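PKS_KS domain-containing protein (Photorhabdus luminescens subsp. laumondii, PDB 6SMO) probably acts as a beta-ketoacyl synthase of the thiolase superfamily, the class of enzymes that condense acyl units during fatty acid or polyketide chain building. Local coordinates at residues E385-Y397 / Y408-A421. Sequence-based numbering, arbitrary orientation.
Sequences EIEKQYVHPTINY and YIPNQGCSYPIKTA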
loop_
_atom_site.group_PDB
_atom_site.type_symbol
_atom_site.label_atom_id
_atom_site.label_comp_id
_atom_site.label_asym_id
_atom_site.label_seq_id
_atom_site.Cartn_x
_atom_site.Cartn_y
_atom_site.Cartn_z
ATOM N N GLU B 385 -18.579 3.384 -18.900
ATOM C CA GLU B 385 -18.243 3.072 -20.318
ATOM C C GLU B 385 -19.003 1.817 -20.770
ATOM O O GLU B 385 -19.579 1.849 -21.874
ATOM C CB GLU B 385 -16.735 2.881 -20.494
ATOM C CG GLU B 385 -15.968 4.181 -20.644
ATOM C CD GLU B 385 -14.464 4.005 -20.748
ATOM O OE1 GLU B 385 -13.876 3.414 -19.823
ATOM O OE2 GLU B 385 -13.883 4.448 -21.757
ATOM N N ILE B 386 -18.994 0.760 -19.949
ATOM C CA ILE B 386 -19.665 -0.544 -20.241
ATOM C C ILE B 386 -21.185 -0.332 -20.251
ATOM O O ILE B 386 -21.846 -0.872 -21.161
ATOM C CB ILE B 386 -19.233 -1.628 -19.230
ATOM C CG1 ILE B 386 -17.758 -2.002 -19.413
ATOM C CG2 ILE B 386 -20.138 -2.851 -19.317
ATOM C CD1 ILE B 386 -17.158 -2.753 -18.247
ATOM N N GLU B 387 -21.706 0.416 -19.273
ATOM C CA GLU B 387 -23.152 0.747 -19.133
ATOM C C GLU B 387 -23.654 1.445 -20.402
ATOM O O GLU B 387 -24.665 0.983 -20.968
ATOM C CB GLU B 387 -23.396 1.639 -17.914
ATOM C CG GLU B 387 -24.283 1.000 -16.862
ATOM C CD GLU B 387 -25.772 1.204 -17.085
ATOM O OE1 GLU B 387 -26.501 0.194 -17.153
ATOM O OE2 GLU B 387 -26.198 2.372 -17.183
ATOM N N LYS B 388 -22.963 2.508 -20.825
ATOM C CA LYS B 388 -23.411 3.430 -21.906
ATOM C C LYS B 388 -22.838 2.994 -23.261
ATOM O O LYS B 388 -23.116 3.690 -24.258
ATOM C CB LYS B 388 -23.021 4.867 -21.543
ATOM C CG LYS B 388 -23.795 5.457 -20.370
ATOM C CD LYS B 388 -23.141 6.672 -19.749
ATOM C CE LYS B 388 -23.895 7.201 -18.546
ATOM N NZ LYS B 388 -25.079 8.000 -18.944
ATOM N N GLN B 389 -22.088 1.883 -23.302
ATOM C CA GLN B 389 -21.480 1.305 -24.534
ATOM C C GLN B 389 -20.736 2.406 -25.301
ATOM O O GLN B 389 -20.862 2.459 -26.542
ATOM C CB GLN B 389 -22.554 0.645 -25.403
ATOM C CG GLN B 389 -23.234 -0.550 -24.749
ATOM C CD GLN B 389 -22.368 -1.786 -24.740
ATOM O OE1 GLN B 389 -21.392 -1.882 -23.997
ATOM N NE2 GLN B 389 -22.728 -2.756 -25.564
ATOM N N TYR B 390 -19.999 3.256 -24.578
ATOM C CA TYR B 390 -19.164 4.358 -25.123
ATOM C C TYR B 390 -17.745 4.223 -24.563
ATOM O O TYR B 390 -17.589 3.706 -23.439
ATOM C CB TYR B 390 -19.769 5.722 -24.780
ATOM C CG TYR B 390 -19.104 6.891 -25.463
ATOM C CD1 TYR B 390 -19.526 7.324 -26.711
ATOM C CD2 TYR B 390 -18.050 7.564 -24.867
ATOM C CE1 TYR B 390 -18.920 8.395 -27.348
ATOM C CE2 TYR B 390 -17.431 8.637 -25.491
ATOM C CZ TYR B 390 -17.868 9.055 -26.736
ATOM O OH TYR B 390 -17.266 10.112 -27.355
ATOM N N VAL B 391 -16.750 4.674 -25.330
ATOM C CA VAL B 391 -15.306 4.633 -24.957
ATOM C C VAL B 391 -14.750 6.060 -25.021
ATOM O O VAL B 391 -14.781 6.654 -26.117
ATOM C CB VAL B 391 -14.524 3.670 -25.871
ATOM C CG1 VAL B 391 -13.032 3.712 -25.593
ATOM C CG2 VAL B 391 -15.041 2.245 -25.760
ATOM N N HIS B 392 -14.270 6.587 -23.888
ATOM C CA HIS B 392 -13.664 7.942 -23.780
ATOM C C HIS B 392 -12.309 7.933 -24.484
ATOM O O HIS B 392 -11.624 6.911 -24.496
ATOM C CB HIS B 392 -13.583 8.410 -22.317
ATOM C CG HIS B 392 -12.551 7.718 -21.487
ATOM N ND1 HIS B 392 -11.195 7.901 -21.682
ATOM C CD2 HIS B 392 -12.669 6.875 -20.438
ATOM C CE1 HIS B 392 -10.524 7.183 -20.805
ATOM N NE2 HIS B 392 -11.406 6.543 -20.030
ATOM N N PRO B 393 -11.886 9.061 -25.100
ATOM C CA PRO B 393 -10.617 9.117 -25.824
ATOM C C PRO B 393 -9.409 9.432 -24.931
ATOM O O PRO B 393 -9.601 9.922 -23.833
ATOM C CB PRO B 393 -10.859 10.274 -26.800
ATOM C CG PRO B 393 -11.744 11.227 -26.021
ATOM C CD PRO B 393 -12.611 10.341 -25.146
ATOM N N THR B 394 -8.205 9.136 -25.430
ATOM C CA THR B 394 -6.908 9.613 -24.881
ATOM C C THR B 394 -6.578 10.952 -25.551
ATOM O O THR B 394 -6.129 10.927 -26.713
ATOM C CB THR B 394 -5.791 8.584 -25.098
ATOM O OG1 THR B 394 -6.284 7.295 -24.735
ATOM C CG2 THR B 394 -4.542 8.892 -24.301
ATOM N N ILE B 395 -6.816 12.071 -24.860
ATOM C CA ILE B 395 -6.648 13.444 -25.426
ATOM C C ILE B 395 -5.161 13.823 -25.408
ATOM O O ILE B 395 -4.363 13.084 -24.796
ATOM C CB ILE B 395 -7.519 14.483 -24.686
ATOM C CG1 ILE B 395 -7.087 14.693 -23.231
ATOM C CG2 ILE B 395 -8.991 14.112 -24.788
ATOM C CD1 ILE B 395 -7.518 16.022 -22.653
ATOM N N ASN B 396 -4.823 14.935 -26.070
ATOM C CA ASN B 396 -3.452 15.511 -26.153
ATOM C C ASN B 396 -2.532 14.559 -26.929
ATOM O O ASN B 396 -1.309 14.600 -26.686
ATOM C CB ASN B 396 -2.889 15.826 -24.765
ATOM C CG ASN B 396 -3.859 16.593 -23.890
ATOM O OD1 ASN B 396 -4.644 17.400 -24.383
ATOM N ND2 ASN B 396 -3.809 16.351 -22.591
ATOM N N TYR B 397 -3.089 13.749 -27.839
ATOM C CA TYR B 397 -2.323 12.819 -28.710
ATOM C C TYR B 397 -1.707 13.621 -29.862
ATOM O O TYR B 397 -2.436 13.979 -30.810
ATOM C CB TYR B 397 -3.198 11.672 -29.221
ATOM C CG TYR B 397 -2.414 10.541 -29.836
ATOM C CD1 TYR B 397 -1.867 9.541 -29.047
ATOM C CD2 TYR B 397 -2.194 10.478 -31.203
ATOM C CE1 TYR B 397 -1.136 8.501 -29.600
ATOM C CE2 TYR B 397 -1.466 9.445 -31.772
ATOM C CZ TYR B 397 -0.934 8.453 -30.967
ATOM O OH TYR B 397 -0.216 7.431 -31.518
ATOM N N TYR B 408 -5.195 3.774 -29.609
ATOM C CA TYR B 408 -5.249 4.507 -28.316
ATOM C C TYR B 408 -6.426 5.494 -28.292
ATOM O O TYR B 408 -6.527 6.258 -27.309
ATOM C CB TYR B 408 -3.917 5.209 -28.042
ATOM C CG TYR B 408 -2.744 4.269 -27.948
ATOM C CD1 TYR B 408 -2.702 3.275 -26.982
ATOM C CD2 TYR B 408 -1.678 4.362 -28.828
ATOM C CE1 TYR B 408 -1.632 2.398 -26.893
ATOM C CE2 TYR B 408 -0.601 3.495 -28.751
ATOM C CZ TYR B 408 -0.575 2.511 -27.780
ATOM O OH TYR B 408 0.484 1.653 -27.699
ATOM N N ILE B 409 -7.289 5.469 -29.315
ATOM C CA ILE B 409 -8.537 6.288 -29.395
ATOM C C ILE B 409 -8.168 7.756 -29.189
ATOM O O ILE B 409 -8.580 8.372 -28.207
ATOM C CB ILE B 409 -9.573 5.806 -28.357
ATOM C CG1 ILE B 409 -9.636 4.277 -28.267
ATOM C CG2 ILE B 409 -10.944 6.403 -28.635
ATOM C CD1 ILE B 409 -9.864 3.772 -26.866
ATOM N N PRO B 410 -7.370 8.361 -30.098
ATOM C CA PRO B 410 -6.828 9.701 -29.871
ATOM C C PRO B 410 -7.846 10.835 -30.070
ATOM O O PRO B 410 -8.437 10.912 -31.132
ATOM C CB PRO B 410 -5.701 9.788 -30.912
ATOM C CG PRO B 410 -6.183 8.918 -32.053
ATOM C CD PRO B 410 -6.942 7.789 -31.386
ATOM N N ASN B 411 -8.039 11.655 -29.028
ATOM C CA ASN B 411 -8.670 13.004 -29.075
ATOM C C ASN B 411 -10.202 12.891 -29.080
ATOM O O ASN B 411 -10.825 13.499 -28.187
ATOM C CB ASN B 411 -8.129 13.834 -30.243
ATOM C CG ASN B 411 -6.622 13.983 -30.208
ATOM O OD1 ASN B 411 -6.017 13.989 -29.137
ATOM N ND2 ASN B 411 -6.004 14.100 -31.372
ATOM N N GLN B 412 -10.787 12.164 -30.040
ATOM C CA GLN B 412 -12.260 11.984 -30.177
ATOM C C GLN B 412 -12.642 10.542 -29.818
ATOM O O GLN B 412 -12.030 9.611 -30.375
ATOM C CB GLN B 412 -12.722 12.333 -31.594
ATOM C CG GLN B 412 -13.038 13.812 -31.787
ATOM C CD GLN B 412 -14.303 14.252 -31.085
ATOM O OE1 GLN B 412 -15.203 13.458 -30.819
ATOM N NE2 GLN B 412 -14.383 15.538 -30.787
ATOM N N GLY B 413 -13.616 10.379 -28.915
ATOM C CA GLY B 413 -14.191 9.079 -28.516
ATOM C C GLY B 413 -15.275 8.633 -29.482
ATOM O O GLY B 413 -15.511 9.349 -30.476
ATOM N N CYS B 414 -15.918 7.494 -29.205
ATOM C CA CYS B 414 -16.970 6.890 -30.067
ATOM C C CYS B 414 -17.755 5.820 -29.300
ATOM O O CYS B 414 -17.238 5.310 -28.286
ATOM C CB CYS B 414 -16.356 6.268 -31.316
ATOM S SG CYS B 414 -15.179 4.940 -30.955
ATOM N N SER B 415 -18.961 5.502 -29.781
ATOM C CA SER B 415 -19.798 4.367 -29.313
ATOM C C SER B 415 -19.113 3.054 -29.705
ATOM O O SER B 415 -18.717 2.929 -30.881
ATOM C CB SER B 415 -21.196 4.447 -29.875
ATOM O OG SER B 415 -21.833 5.653 -29.483
ATOM N N TYR B 416 -18.966 2.127 -28.753
ATOM C CA TYR B 416 -18.309 0.808 -28.950
ATOM C C TYR B 416 -18.991 -0.242 -28.076
ATOM O O TYR B 416 -19.201 -0.010 -26.887
ATOM C CB TYR B 416 -16.815 0.908 -28.636
ATOM C CG TYR B 416 -15.993 -0.241 -29.162
ATOM C CD1 TYR B 416 -15.468 -0.217 -30.444
ATOM C CD2 TYR B 416 -15.748 -1.360 -28.383
ATOM C CE1 TYR B 416 -14.717 -1.271 -30.938
ATOM C CE2 TYR B 416 -14.999 -2.423 -28.861
ATOM C CZ TYR B 416 -14.480 -2.379 -30.143
ATOM O OH TYR B 416 -13.741 -3.423 -30.618
ATOM N N PRO B 417 -19.354 -1.423 -28.629
ATOM C CA PRO B 417 -19.996 -2.474 -27.842
ATOM C C PRO B 417 -18.954 -3.291 -27.063
ATOM O O PRO B 417 -18.323 -4.152 -27.650
ATOM C CB PRO B 417 -20.724 -3.313 -28.903
ATOM C CG PRO B 417 -19.903 -3.137 -30.171
ATOM C CD PRO B 417 -19.162 -1.821 -30.032
ATOM N N ILE B 418 -18.799 -2.988 -25.769
ATOM C CA ILE B 418 -17.810 -3.637 -24.858
ATOM C C ILE B 418 -18.431 -4.929 -24.316
ATOM O O ILE B 418 -19.514 -4.847 -23.702
ATOM C CB ILE B 418 -17.389 -2.682 -23.718
ATOM C CG1 ILE B 418 -16.882 -1.339 -24.250
ATOM C CG2 ILE B 418 -16.360 -3.345 -22.811
ATOM C CD1 ILE B 418 -16.922 -0.220 -23.233
ATOM N N LYS B 419 -17.769 -6.069 -24.546
ATOM C CA LYS B 419 -18.144 -7.395 -23.980
ATOM C C LYS B 419 -17.332 -7.621 -22.699
ATOM O O LYS B 419 -17.909 -7.466 -21.603
ATOM C CB LYS B 419 -17.919 -8.512 -25.008
ATOM C CG LYS B 419 -19.148 -8.908 -25.816
ATOM C CD LYS B 419 -19.620 -7.845 -26.785
ATOM C CE LYS B 419 -20.923 -8.209 -27.465
ATOM N NZ LYS B 419 -21.343 -7.173 -28.437
ATOM N N THR B 420 -16.045 -7.954 -22.842
ATOM C CA THR B 420 -15.089 -8.206 -21.730
ATOM C C THR B 420 -14.049 -7.081 -21.709
ATOM O O THR B 420 -13.350 -6.911 -22.724
ATOM C CB THR B 420 -14.426 -9.582 -21.873
ATOM O OG1 THR B 420 -15.457 -10.560 -22.012
ATOM C CG2 THR B 420 -13.545 -9.939 -20.696
ATOM N N ALA B 421 -13.959 -6.353 -20.592
ATOM C CA ALA B 421 -13.055 -5.194 -20.400
ATOM C C ALA B 421 -11.904 -5.577 -19.463
ATOM O O ALA B 421 -12.156 -6.291 -18.473
ATOM C CB ALA B 421 -13.835 -4.020 -19.861
HETATM O O HOH W 1 -6.328 16.890 -27.237
#
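Val391 splays its two methyls against different partners of 408-421: the Val391 and Ile409 side chains cross at about a right angle, CG1 meeting Ile409 CD1, while CG2 lies alongside Tyr416 CB at 3.6 Å and also reaches Ile418 CD1. Tyr328 of strand 326-330 touches both Val391 and Ile418. Ile418 crosses Ile386 of the helix at about a right angle, CG2 against CG1, and Ile386 CD1 extends to Ala421 CB. On the other face of the two-stranded ribbon, Tyr390, with CG anti to the backbone N (chi1 -171°), lays its ring along the opposite strand, Cys414 O sitting 3.4 Å above one face near the rim. His52 stacks on the same ring. Val391 N donates to Cys414 O (3.1 Å), and Cys414 N returns a weak bond, making a hydrogen-bonded antiparallel pair. Farther along, Thr394 OG1 donates nearly along the C=O axis to Tyr408 O (2.8 Å). Asn411 OD1 takes Tyr397 N (3.2 Å) in the carbonyl plane, on a lone pair, while Pro410 CB packs 3.5 Å from Tyr397 CG. After helix 372-388, Gln389 turns with positive phi, its O accepting Tyr416 N (2.9 Å). The result is a short antiparallel beta ribbon linking that helix to core strand 420-427 in the thiolase-like ketosynthase fold.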